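Glutamine cyclotransferase (Tannerella forsythia, PDB 6QRO) probably catalyses the conversion of N-terminal glutamine of peptides to pyroglutamate, as a zinc-binding type II glutaminyl cyclase of the M28 peptidase family. Local coordinates at residues P27-D32 against T301-G306; F202-D207 against P268-I273; F216-T221 against Y229-W234; R238-G243 against G306-N311. All coordinates share one frame; numbering follows the deposited sequence.

Contact 2, between the neighbouring strands 203-207 and 269-273, lies deepest, its centre about 8 Å from the centre of the chain. One of its faces carries Ile204, Leu206 and Ile272, which meet Ile309 of helix 299-314. Contacts 1 and 4 share that helix and Gly306, their centres about 9 Å apart: contact 1 fastens the N-terminal segment to it, contact 4 the end of helix 227-239. Contact 3 joins the same helix 227-239 to strand 216-218, and Phe216 touches both Ile272 and Val305. Only contact 2 comes close to the metal, with the Asp207 side chain about 6 Å from the zinc ion; Phe216 of contact 3 is about 14 Å away.

Contact 1 of 4, residues P27-D32 against T301-G306; sequences PTFNAD and TLKAVG
With CG anti to the backbone N (chi1 179°), Phe29 swings its ring onto helix 299-314 at Gly306, while Lys303, whose chain bends at chi2 (69°), runs back past Ala31 to reach the Phe29 carbonyl. The ring lies with one face against Gly306 CA, which sits 3.5 Å from the ring centroid in a CH-pi contact. Glycine suits this place because, having no CB, it lets the ring settle directly on the helix backbone. CE2 of Phe29 also comes to 3.4 Å from Leu302 O, an oxygen already bonded within the helix by Gly306 N. Beside the ring, Ala31 CB packs against Lys303 CB at 3.9 Å, a small methyl that allows the long lysine chain to pass close by.

The ammonium is held by several acceptors. Lys303 NZ donates to Phe29 O at 2.9 Å, close to the line of the C=O bond (164° at the oxygen), and to a water at 2.8 Å. That water also accepts from Ala31 N at 2.9 Å, so it serves an amide in the first turn of helix 31-43. Glu307 completes the grip with a salt bridge to NZ. A carbonyl, a water and a carboxylate gathered round one amine would favour its protonated form, and the bonds to Phe29 O and, through the water, to Ala31 N tie the start of the modelled chain to helix 299-314.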
# COMPACT_ATOMS: atom_id res chain seq x y z
N PRO A 27 -8.19 -20.02 -1.90
CA PRO A 27 -7.90 -20.37 -0.50
C PRO A 27 -8.58 -19.39 0.45
O PRO A 27 -9.36 -18.54 0.02
CB PRO A 27 -6.37 -20.27 -0.37
CG PRO A 27 -5.93 -19.46 -1.54
CD PRO A 27 -6.97 -19.67 -2.64
N THR A 28 -8.35 -19.57 1.75
CA THR A 28 -8.99 -18.75 2.76
C THR A 28 -8.08 -17.60 3.15
O THR A 28 -6.89 -17.80 3.40
CB THR A 28 -9.33 -19.60 3.99
OG1 THR A 28 -10.27 -20.62 3.63
CG2 THR A 28 -9.90 -18.73 5.12
N PHE A 29 -8.62 -16.38 3.12
CA PHE A 29 -7.90 -15.22 3.62
C PHE A 29 -8.17 -15.08 5.11
O PHE A 29 -9.33 -15.05 5.53
CB PHE A 29 -8.33 -13.95 2.89
CG PHE A 29 -7.64 -12.71 3.39
CD1 PHE A 29 -6.41 -12.33 2.86
CD2 PHE A 29 -8.20 -11.95 4.39
CE1 PHE A 29 -5.78 -11.20 3.32
CE2 PHE A 29 -7.57 -10.82 4.85
CZ PHE A 29 -6.36 -10.44 4.32
N ASN A 30 -7.11 -15.01 5.92
CA ASN A 30 -7.29 -14.81 7.36
C ASN A 30 -7.26 -13.31 7.66
O ASN A 30 -6.19 -12.71 7.81
CB ASN A 30 -6.20 -15.53 8.15
CG ASN A 30 -6.54 -15.66 9.62
OD1 ASN A 30 -7.31 -14.87 10.18
ND2 ASN A 30 -5.98 -16.67 10.26
N ALA A 31 -8.45 -12.72 7.80
CA ALA A 31 -8.56 -11.31 8.16
C ALA A 31 -8.04 -11.05 9.58
O ALA A 31 -7.53 -9.96 9.85
CB ALA A 31 -10.00 -10.85 8.04
N ASP A 32 -8.20 -12.02 10.48
CA ASP A 32 -7.67 -11.89 11.84
C ASP A 32 -6.14 -11.83 11.85
O ASP A 32 -5.55 -11.09 12.65
CB ASP A 32 -8.15 -13.06 12.70
CG ASP A 32 -9.66 -13.10 12.85
OD1 ASP A 32 -10.33 -12.14 12.44
OD2 ASP A 32 -10.17 -14.07 13.44
N THR A 301 -13.67 -5.26 6.32
CA THR A 301 -13.01 -4.54 5.25
C THR A 301 -11.75 -5.28 4.80
O THR A 301 -11.53 -5.49 3.60
CB THR A 301 -12.67 -3.12 5.69
OG1 THR A 301 -13.86 -2.47 6.16
CG2 THR A 301 -12.09 -2.33 4.53
N LEU A 302 -10.92 -5.71 5.76
CA LEU A 302 -9.72 -6.47 5.42
C LEU A 302 -10.07 -7.74 4.67
O LEU A 302 -9.38 -8.12 3.71
CB LEU A 302 -8.93 -6.82 6.68
CG LEU A 302 -8.41 -5.72 7.61
CD1 LEU A 302 -7.66 -6.34 8.80
CD2 LEU A 302 -7.51 -4.75 6.85
N LYS A 303 -11.13 -8.42 5.12
CA LYS A 303 -11.59 -9.68 4.54
C LYS A 303 -11.99 -9.50 3.09
O LYS A 303 -11.59 -10.29 2.22
CB LYS A 303 -12.79 -10.19 5.37
CG LYS A 303 -13.41 -11.53 4.98
CD LYS A 303 -12.45 -12.67 5.28
CE LYS A 303 -13.13 -14.04 5.23
NZ LYS A 303 -12.18 -15.10 5.75
N ALA A 304 -12.75 -8.44 2.79
CA ALA A 304 -13.17 -8.18 1.42
C ALA A 304 -11.98 -8.03 0.48
O ALA A 304 -11.92 -8.65 -0.58
CB ALA A 304 -14.04 -6.93 1.37
N VAL A 305 -11.03 -7.17 0.86
CA VAL A 305 -9.89 -6.92 -0.01
C VAL A 305 -9.04 -8.17 -0.14
O VAL A 305 -8.62 -8.55 -1.25
CB VAL A 305 -9.06 -5.72 0.51
CG1 VAL A 305 -7.86 -5.48 -0.37
CG2 VAL A 305 -9.90 -4.49 0.57
N GLY A 306 -8.78 -8.85 0.97
CA GLY A 306 -7.90 -10.01 0.92
C GLY A 306 -8.49 -11.16 0.12
O GLY A 306 -7.81 -11.78 -0.71
O HOH W 1 -11.01 -14.15 8.06

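Contact 2 of 4, residues F202-D207 against P268-I273; sequences FGILLD and PCLDII
Leu205 O accepts the shortest bond of this strand pair, from Ile272 N at 2.7 Å, and the N-H points almost straight at it (176°); Asp271 CA adds a CH...O contact at 3.5 Å. Four further backbone bonds, from Gly203 N to Pro268 O through to Asp207 N to Ile272 O, join strands 203-207 and 269-273 in parallel, with a 23° angle between them.

One face is aliphatic. Leu270 has CG between the backbone N and the carbonyl carbon (chi1 64°), which brings its CD2 alongside Ile204 CG1 at 3.7 Å. Ile272 CD1 then meets Leu206 CD2 at 3.6 Å and reaches across to Ile204 CG2. Branched chains fill this surface beneath helices 227-239 and 299-314.

On the other face Gly203, without a CB, sits next to Cys269, and Leu205 lays CD2 against Asp271 OD1 at 3.4 Å. Further along, Asp207 OD2 and Asp271 OD2 stand 4.5 Å apart, with Asp256 close to both. Asp207 is also about 4 Å from the zinc ligand Asp134, side chain to side chain. The end of the strand pair thus brings three carboxylates, of Asp207, Asp271 and Asp256, together beside the metal site.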
# COMPACT_ATOMS: atom_id res chain seq x y z
N PHE A 202 0.47 -7.09 -14.53
CA PHE A 202 -0.20 -5.89 -14.04
C PHE A 202 0.15 -5.76 -12.57
O PHE A 202 0.74 -6.67 -11.97
CB PHE A 202 -1.71 -5.95 -14.30
CG PHE A 202 -2.41 -7.11 -13.63
CD1 PHE A 202 -2.36 -8.38 -14.20
CD2 PHE A 202 -3.15 -6.93 -12.47
CE1 PHE A 202 -3.01 -9.44 -13.61
CE2 PHE A 202 -3.80 -7.99 -11.87
CZ PHE A 202 -3.73 -9.25 -12.45
N GLY A 203 -0.24 -4.64 -11.99
CA GLY A 203 0.06 -4.37 -10.60
C GLY A 203 -1.18 -3.94 -9.85
O GLY A 203 -2.09 -3.33 -10.41
N ILE A 204 -1.22 -4.30 -8.57
CA ILE A 204 -2.33 -3.96 -7.69
C ILE A 204 -1.76 -3.28 -6.46
O ILE A 204 -0.99 -3.90 -5.71
CB ILE A 204 -3.16 -5.20 -7.29
CG1 ILE A 204 -3.72 -5.90 -8.53
CG2 ILE A 204 -4.27 -4.82 -6.33
CD1 ILE A 204 -4.52 -7.14 -8.20
N LEU A 205 -2.13 -2.02 -6.26
CA LEU A 205 -1.73 -1.28 -5.08
C LEU A 205 -2.88 -1.26 -4.08
O LEU A 205 -4.04 -1.04 -4.45
CB LEU A 205 -1.32 0.16 -5.44
CG LEU A 205 -1.16 1.15 -4.28
CD1 LEU A 205 0.00 0.75 -3.38
CD2 LEU A 205 -1.01 2.60 -4.75
N LEU A 206 -2.55 -1.49 -2.81
CA LEU A 206 -3.47 -1.43 -1.69
C LEU A 206 -3.09 -0.23 -0.83
O LEU A 206 -1.95 -0.14 -0.37
CB LEU A 206 -3.42 -2.71 -0.86
CG LEU A 206 -3.66 -4.01 -1.61
CD1 LEU A 206 -3.59 -5.24 -0.68
CD2 LEU A 206 -5.03 -3.89 -2.20
N ASP A 207 -4.04 0.67 -0.62
CA ASP A 207 -3.79 1.88 0.17
C ASP A 207 -5.03 2.21 0.98
O ASP A 207 -6.12 2.34 0.42
CB ASP A 207 -3.42 3.06 -0.74
CG ASP A 207 -2.91 4.26 0.03
OD1 ASP A 207 -2.78 4.22 1.27
OD2 ASP A 207 -2.64 5.28 -0.63
N PRO A 268 0.72 -1.62 -16.19
CA PRO A 268 -0.62 -1.18 -15.79
C PRO A 268 -0.86 -1.48 -14.32
O PRO A 268 -0.78 -2.62 -13.88
CB PRO A 268 -1.55 -1.98 -16.72
CG PRO A 268 -0.73 -3.10 -17.24
CD PRO A 268 0.69 -2.67 -17.23
N CYS A 269 -1.18 -0.43 -13.57
CA CYS A 269 -1.33 -0.52 -12.13
C CYS A 269 -2.65 0.08 -11.70
O CYS A 269 -3.09 1.10 -12.23
CB CYS A 269 -0.17 0.18 -11.39
SG CYS A 269 1.46 -0.57 -11.64
N LEU A 270 -3.28 -0.56 -10.72
CA LEU A 270 -4.53 -0.11 -10.14
C LEU A 270 -4.30 0.19 -8.66
O LEU A 270 -3.35 -0.32 -8.05
CB LEU A 270 -5.64 -1.17 -10.32
CG LEU A 270 -5.49 -2.53 -9.63
CD1 LEU A 270 -6.34 -2.54 -8.36
CD2 LEU A 270 -5.85 -3.72 -10.55
N ASP A 271 -5.13 1.07 -8.12
CA ASP A 271 -5.07 1.44 -6.72
C ASP A 271 -6.39 1.03 -6.08
O ASP A 271 -7.46 1.42 -6.55
CB ASP A 271 -4.82 2.94 -6.53
CG ASP A 271 -4.41 3.29 -5.10
OD1 ASP A 271 -4.34 2.38 -4.23
OD2 ASP A 271 -4.10 4.48 -4.86
N ILE A 272 -6.31 0.19 -5.06
CA ILE A 272 -7.46 -0.07 -4.21
C ILE A 272 -7.27 0.88 -3.04
O ILE A 272 -6.40 0.68 -2.20
CB ILE A 272 -7.53 -1.54 -3.78
CG1 ILE A 272 -7.48 -2.45 -5.01
CG2 ILE A 272 -8.82 -1.78 -3.01
CD1 ILE A 272 -7.56 -3.96 -4.70
N ILE A 273 -8.04 1.97 -3.03
CA ILE A 273 -7.83 3.05 -2.08
C ILE A 273 -9.18 3.55 -1.64
O ILE A 273 -10.10 3.66 -2.46
CB ILE A 273 -6.96 4.21 -2.68
CG1 ILE A 273 -6.84 5.38 -1.70
CG2 ILE A 273 -7.46 4.67 -4.06
CD1 ILE A 273 -5.82 6.42 -2.11

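Contact 3 of 4, residues F216-T221 against Y229-W234; sequences FYKEST and YVEKVW
Charge pairing comes at the outer side, where Lys218 NZ forms a salt bridge with Glu231 OE1 at 2.9 Å, approaching the oxygen on its syn lone pair. The Glu231 chain bends at chi2 (-46°), which turns its carboxylate back toward the lysine; Asn248 OD1 takes another bond from the same ammonium.

Apolar and CH-pi contacts follow the lysine inward. Its extended chain slides past the indole of Trp234 in the opposite direction, with CG over the five-membered ring, 4.0 Å from the centroid and 17° off the normal, and CE 3.8 Å from CD1. Val230 CG1 borders the same face of the indole and packs at 3.8 Å against Lys218 CG. A long methylene chain suits this place, since it can cover a ring and deliver its charge to the solvent-facing Glu231.

Edge contacts come from the strand backbone: Phe216 O lies near the indole plane, 3.2 Å from Trp234 CZ2. Trp234 NE1 has a weak hydrogen bond to Ile247 O. Lysine therefore works twice: its ammonium answers a carboxylate, while its methylenes, CE next to the charge probably the most polarised, lie on an electron-rich ring and fasten helix 227-239 to strand 216-218.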
# COMPACT_ATOMS: atom_id res chain seq x y z
N PHE A 216 -14.27 1.44 -1.97
CA PHE A 216 -13.21 1.64 -2.96
C PHE A 216 -13.87 1.90 -4.30
O PHE A 216 -14.35 0.97 -4.97
CB PHE A 216 -12.26 0.44 -3.01
CG PHE A 216 -11.79 -0.01 -1.66
CD1 PHE A 216 -11.04 0.84 -0.86
CD2 PHE A 216 -12.11 -1.26 -1.18
CE1 PHE A 216 -10.60 0.44 0.38
CE2 PHE A 216 -11.67 -1.67 0.08
CZ PHE A 216 -10.92 -0.81 0.85
N TYR A 217 -13.89 3.17 -4.70
CA TYR A 217 -14.34 3.53 -6.03
C TYR A 217 -13.21 3.29 -7.02
O TYR A 217 -12.05 3.12 -6.64
CB TYR A 217 -14.76 5.00 -6.09
CG TYR A 217 -16.03 5.36 -5.35
CD1 TYR A 217 -16.15 5.16 -3.98
CD2 TYR A 217 -17.09 5.93 -6.03
CE1 TYR A 217 -17.30 5.52 -3.31
CE2 TYR A 217 -18.24 6.30 -5.37
CZ TYR A 217 -18.34 6.09 -4.02
OH TYR A 217 -19.51 6.46 -3.38
N LYS A 218 -13.56 3.26 -8.30
CA LYS A 218 -12.58 3.08 -9.36
C LYS A 218 -11.83 4.39 -9.53
O LYS A 218 -12.43 5.41 -9.89
CB LYS A 218 -13.25 2.67 -10.67
CG LYS A 218 -14.18 1.46 -10.56
CD LYS A 218 -14.81 1.12 -11.92
CE LYS A 218 -15.42 -0.28 -11.95
NZ LYS A 218 -16.26 -0.53 -13.16
N GLU A 219 -10.53 4.37 -9.23
CA GLU A 219 -9.70 5.56 -9.26
C GLU A 219 -9.34 5.91 -10.70
O GLU A 219 -9.11 5.03 -11.53
CB GLU A 219 -8.46 5.29 -8.41
CG GLU A 219 -7.58 6.46 -8.08
CD GLU A 219 -6.55 6.68 -9.15
OE1 GLU A 219 -6.20 7.85 -9.40
OE2 GLU A 219 -6.10 5.67 -9.74
N SER A 220 -9.29 7.21 -11.00
CA SER A 220 -9.27 7.66 -12.40
C SER A 220 -7.96 7.28 -13.10
O SER A 220 -7.96 6.84 -14.26
CB SER A 220 -9.51 9.18 -12.49
OG SER A 220 -8.32 9.91 -12.27
N THR A 221 -6.82 7.50 -12.44
CA THR A 221 -5.55 7.06 -13.01
C THR A 221 -5.55 5.56 -13.27
O THR A 221 -4.97 5.09 -14.26
CB THR A 221 -4.41 7.47 -12.07
OG1 THR A 221 -4.45 8.88 -11.84
CG2 THR A 221 -3.07 7.08 -12.64
N TYR A 229 -7.80 -4.36 -15.77
CA TYR A 229 -7.61 -4.97 -14.47
C TYR A 229 -8.52 -4.38 -13.39
O TYR A 229 -8.88 -5.09 -12.45
CB TYR A 229 -6.13 -4.91 -14.11
CG TYR A 229 -5.37 -5.59 -15.22
CD1 TYR A 229 -5.45 -6.97 -15.38
CD2 TYR A 229 -4.61 -4.87 -16.13
CE1 TYR A 229 -4.78 -7.61 -16.41
CE2 TYR A 229 -3.93 -5.50 -17.16
CZ TYR A 229 -4.02 -6.87 -17.29
OH TYR A 229 -3.36 -7.52 -18.30
N VAL A 230 -8.91 -3.11 -13.52
CA VAL A 230 -10.01 -2.61 -12.69
C VAL A 230 -11.25 -3.46 -12.90
O VAL A 230 -11.94 -3.84 -11.94
CB VAL A 230 -10.27 -1.12 -13.00
CG1 VAL A 230 -11.42 -0.59 -12.15
CG2 VAL A 230 -9.00 -0.32 -12.76
N GLU A 231 -11.56 -3.80 -14.16
CA GLU A 231 -12.71 -4.67 -14.42
C GLU A 231 -12.50 -6.05 -13.80
O GLU A 231 -13.41 -6.61 -13.19
CB GLU A 231 -12.95 -4.81 -15.93
CG GLU A 231 -13.58 -3.59 -16.52
CD GLU A 231 -14.73 -3.11 -15.67
OE1 GLU A 231 -14.62 -2.03 -15.06
OE2 GLU A 231 -15.73 -3.86 -15.58
N LYS A 232 -11.28 -6.58 -13.93
CA LYS A 232 -10.93 -7.87 -13.35
C LYS A 232 -11.13 -7.88 -11.83
O LYS A 232 -11.67 -8.84 -11.27
CB LYS A 232 -9.48 -8.19 -13.73
CG LYS A 232 -9.02 -9.61 -13.49
CD LYS A 232 -7.53 -9.79 -13.80
CE LYS A 232 -7.31 -9.91 -15.30
NZ LYS A 232 -7.35 -11.31 -15.78
N VAL A 233 -10.67 -6.83 -11.15
CA VAL A 233 -10.77 -6.78 -9.70
C VAL A 233 -12.20 -6.50 -9.26
O VAL A 233 -12.72 -7.13 -8.32
CB VAL A 233 -9.78 -5.74 -9.14
CG1 VAL A 233 -10.04 -5.46 -7.66
CG2 VAL A 233 -8.35 -6.24 -9.34
N TRP A 234 -12.87 -5.54 -9.90
CA TRP A 234 -14.22 -5.20 -9.49
C TRP A 234 -15.21 -6.31 -9.80
O TRP A 234 -16.17 -6.50 -9.04
CB TRP A 234 -14.68 -3.88 -10.12
CG TRP A 234 -14.48 -2.75 -9.17
CD1 TRP A 234 -15.44 -1.98 -8.60
CD2 TRP A 234 -13.23 -2.28 -8.65
NE1 TRP A 234 -14.87 -1.05 -7.76
CE2 TRP A 234 -13.51 -1.21 -7.78
CE3 TRP A 234 -11.89 -2.65 -8.85
CZ2 TRP A 234 -12.52 -0.51 -7.10
CZ3 TRP A 234 -10.91 -1.95 -8.18
CH2 TRP A 234 -11.23 -0.89 -7.31

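Contact 4 of 4, residues R238-G243 against G306-N311; sequences RELGYG and GETILN
Leu240 reaches toward helix 299-314 and wedges its branched end between Thr308 and Asn311. From CB, directed at the helix, CG anti to the carbonyl carbon (chi1 -61°) points CD1 at the helix backbone, while CD2 meets the Asn311 side chain. CD1 goes deepest: it lies 3.5 Å from Thr308 CA and 3.9 Å from Asn311 CB. CD2 stays farther out, 3.7 Å from Asn311 OD1. Leucine fits because one methyl can enter between Thr308 and Asn311 while the other covers the amide of Asn311.

Tyr242 meets the preceding part of the helix. Its CD2 is 3.7 Å from Thr308 OG1, CE2 is 3.7 Å from Glu307 CB, and OH comes to 3.7 Å from Glu307 CG. The tyrosine and the glutamate cross, their ring and carboxylate planes 35° apart. Polar ends look elsewhere: Glu307 pairs with Lys303, and Thr308 OG1 bonds to Ala304 O. Contact across the two segments is thus mainly van der Waals.

Between Leu240 and Tyr242, Gly241 takes a positive phi (94°), which glycine accepts readily. With two bonds back into the last turn, one from Gly241 N to Arg238 O at 2.8 Å, this is a Schellman motif; it ends helix 227-239 and turns the chain so that residues before and after the glycine both face helix 299-314, the two helices lying over the same face of the central sheet in this alpha/beta fold.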
# COMPACT_ATOMS: atom_id res chain seq x y z
N ARG A 238 -17.39 -8.43 -6.89
CA ARG A 238 -18.84 -8.60 -6.83
C ARG A 238 -19.20 -10.09 -6.88
O ARG A 238 -20.09 -10.54 -6.15
CB ARG A 238 -19.51 -7.76 -7.92
CG ARG A 238 -21.04 -7.85 -7.99
CD ARG A 238 -21.71 -6.54 -8.51
NE ARG A 238 -21.53 -5.37 -7.62
CZ ARG A 238 -20.75 -4.30 -7.86
NH1 ARG A 238 -20.04 -4.22 -8.99
NH2 ARG A 238 -20.67 -3.30 -6.97
N GLU A 239 -18.49 -10.88 -7.69
CA GLU A 239 -18.71 -12.32 -7.71
C GLU A 239 -18.55 -12.95 -6.33
O GLU A 239 -19.25 -13.91 -6.02
CB GLU A 239 -17.76 -13.00 -8.70
CG GLU A 239 -18.15 -12.84 -10.15
CD GLU A 239 -17.19 -13.58 -11.07
OE1 GLU A 239 -16.17 -14.09 -10.56
OE2 GLU A 239 -17.45 -13.65 -12.30
N LEU A 240 -17.62 -12.45 -5.52
CA LEU A 240 -17.45 -12.99 -4.18
C LEU A 240 -18.43 -12.41 -3.18
O LEU A 240 -18.45 -12.85 -2.03
CB LEU A 240 -16.03 -12.73 -3.67
CG LEU A 240 -14.87 -13.33 -4.45
CD1 LEU A 240 -13.59 -12.68 -3.99
CD2 LEU A 240 -14.80 -14.83 -4.26
N GLY A 241 -19.24 -11.44 -3.59
CA GLY A 241 -20.16 -10.78 -2.68
C GLY A 241 -19.63 -9.50 -2.06
O GLY A 241 -20.15 -9.07 -1.03
N TYR A 242 -18.59 -8.88 -2.64
CA TYR A 242 -17.97 -7.70 -2.05
C TYR A 242 -18.22 -6.43 -2.86
O TYR A 242 -17.42 -5.50 -2.84
CB TYR A 242 -16.48 -7.94 -1.83
CG TYR A 242 -16.21 -9.10 -0.90
CD1 TYR A 242 -16.76 -9.12 0.38
CD2 TYR A 242 -15.44 -10.20 -1.30
CE1 TYR A 242 -16.55 -10.17 1.23
CE2 TYR A 242 -15.23 -11.26 -0.45
CZ TYR A 242 -15.79 -11.24 0.82
OH TYR A 242 -15.58 -12.28 1.69
N GLY A 243 -19.35 -6.38 -3.57
CA GLY A 243 -19.75 -5.17 -4.28
C GLY A 243 -20.07 -4.00 -3.37
O GLY A 243 -20.05 -2.85 -3.83
N GLY A 306 -8.78 -8.85 0.97
CA GLY A 306 -7.90 -10.01 0.92
C GLY A 306 -8.49 -11.16 0.12
O GLY A 306 -7.81 -11.78 -0.71
N GLU A 307 -9.77 -11.46 0.36
CA GLU A 307 -10.44 -12.51 -0.40
C GLU A 307 -10.46 -12.21 -1.89
O GLU A 307 -10.24 -13.11 -2.72
CB GLU A 307 -11.88 -12.65 0.11
CG GLU A 307 -12.04 -13.24 1.51
CD GLU A 307 -11.96 -14.76 1.53
OE1 GLU A 307 -11.99 -15.37 0.44
OE2 GLU A 307 -11.87 -15.34 2.63
N THR A 308 -10.67 -10.94 -2.26
CA THR A 308 -10.77 -10.58 -3.67
C THR A 308 -9.45 -10.78 -4.40
O THR A 308 -9.40 -11.38 -5.48
CB THR A 308 -11.25 -9.13 -3.81
OG1 THR A 308 -12.54 -9.02 -3.22
CG2 THR A 308 -11.36 -8.76 -5.27
N ILE A 309 -8.36 -10.27 -3.84
CA ILE A 309 -7.06 -10.38 -4.50
C ILE A 309 -6.59 -11.83 -4.57
O ILE A 309 -6.04 -12.27 -5.58
CB ILE A 309 -6.07 -9.46 -3.78
CG1 ILE A 309 -6.58 -8.03 -3.89
CG2 ILE A 309 -4.66 -9.59 -4.38
CD1 ILE A 309 -5.82 -7.07 -3.09
N LEU A 310 -6.78 -12.59 -3.49
CA LEU A 310 -6.44 -14.01 -3.51
C LEU A 310 -7.19 -14.74 -4.63
O LEU A 310 -6.63 -15.61 -5.29
CB LEU A 310 -6.73 -14.62 -2.15
CG LEU A 310 -5.63 -14.31 -1.12
CD1 LEU A 310 -5.91 -15.03 0.16
CD2 LEU A 310 -4.25 -14.69 -1.66
N ASN A 311 -8.47 -14.42 -4.83
CA ASN A 311 -9.23 -15.03 -5.91
C ASN A 311 -8.64 -14.70 -7.28
O ASN A 311 -8.47 -15.60 -8.11
CB ASN A 311 -10.69 -14.55 -5.81
CG ASN A 311 -11.60 -15.25 -6.81
OD1 ASN A 311 -12.23 -16.26 -6.49
ND2 ASN A 311 -11.68 -14.70 -8.02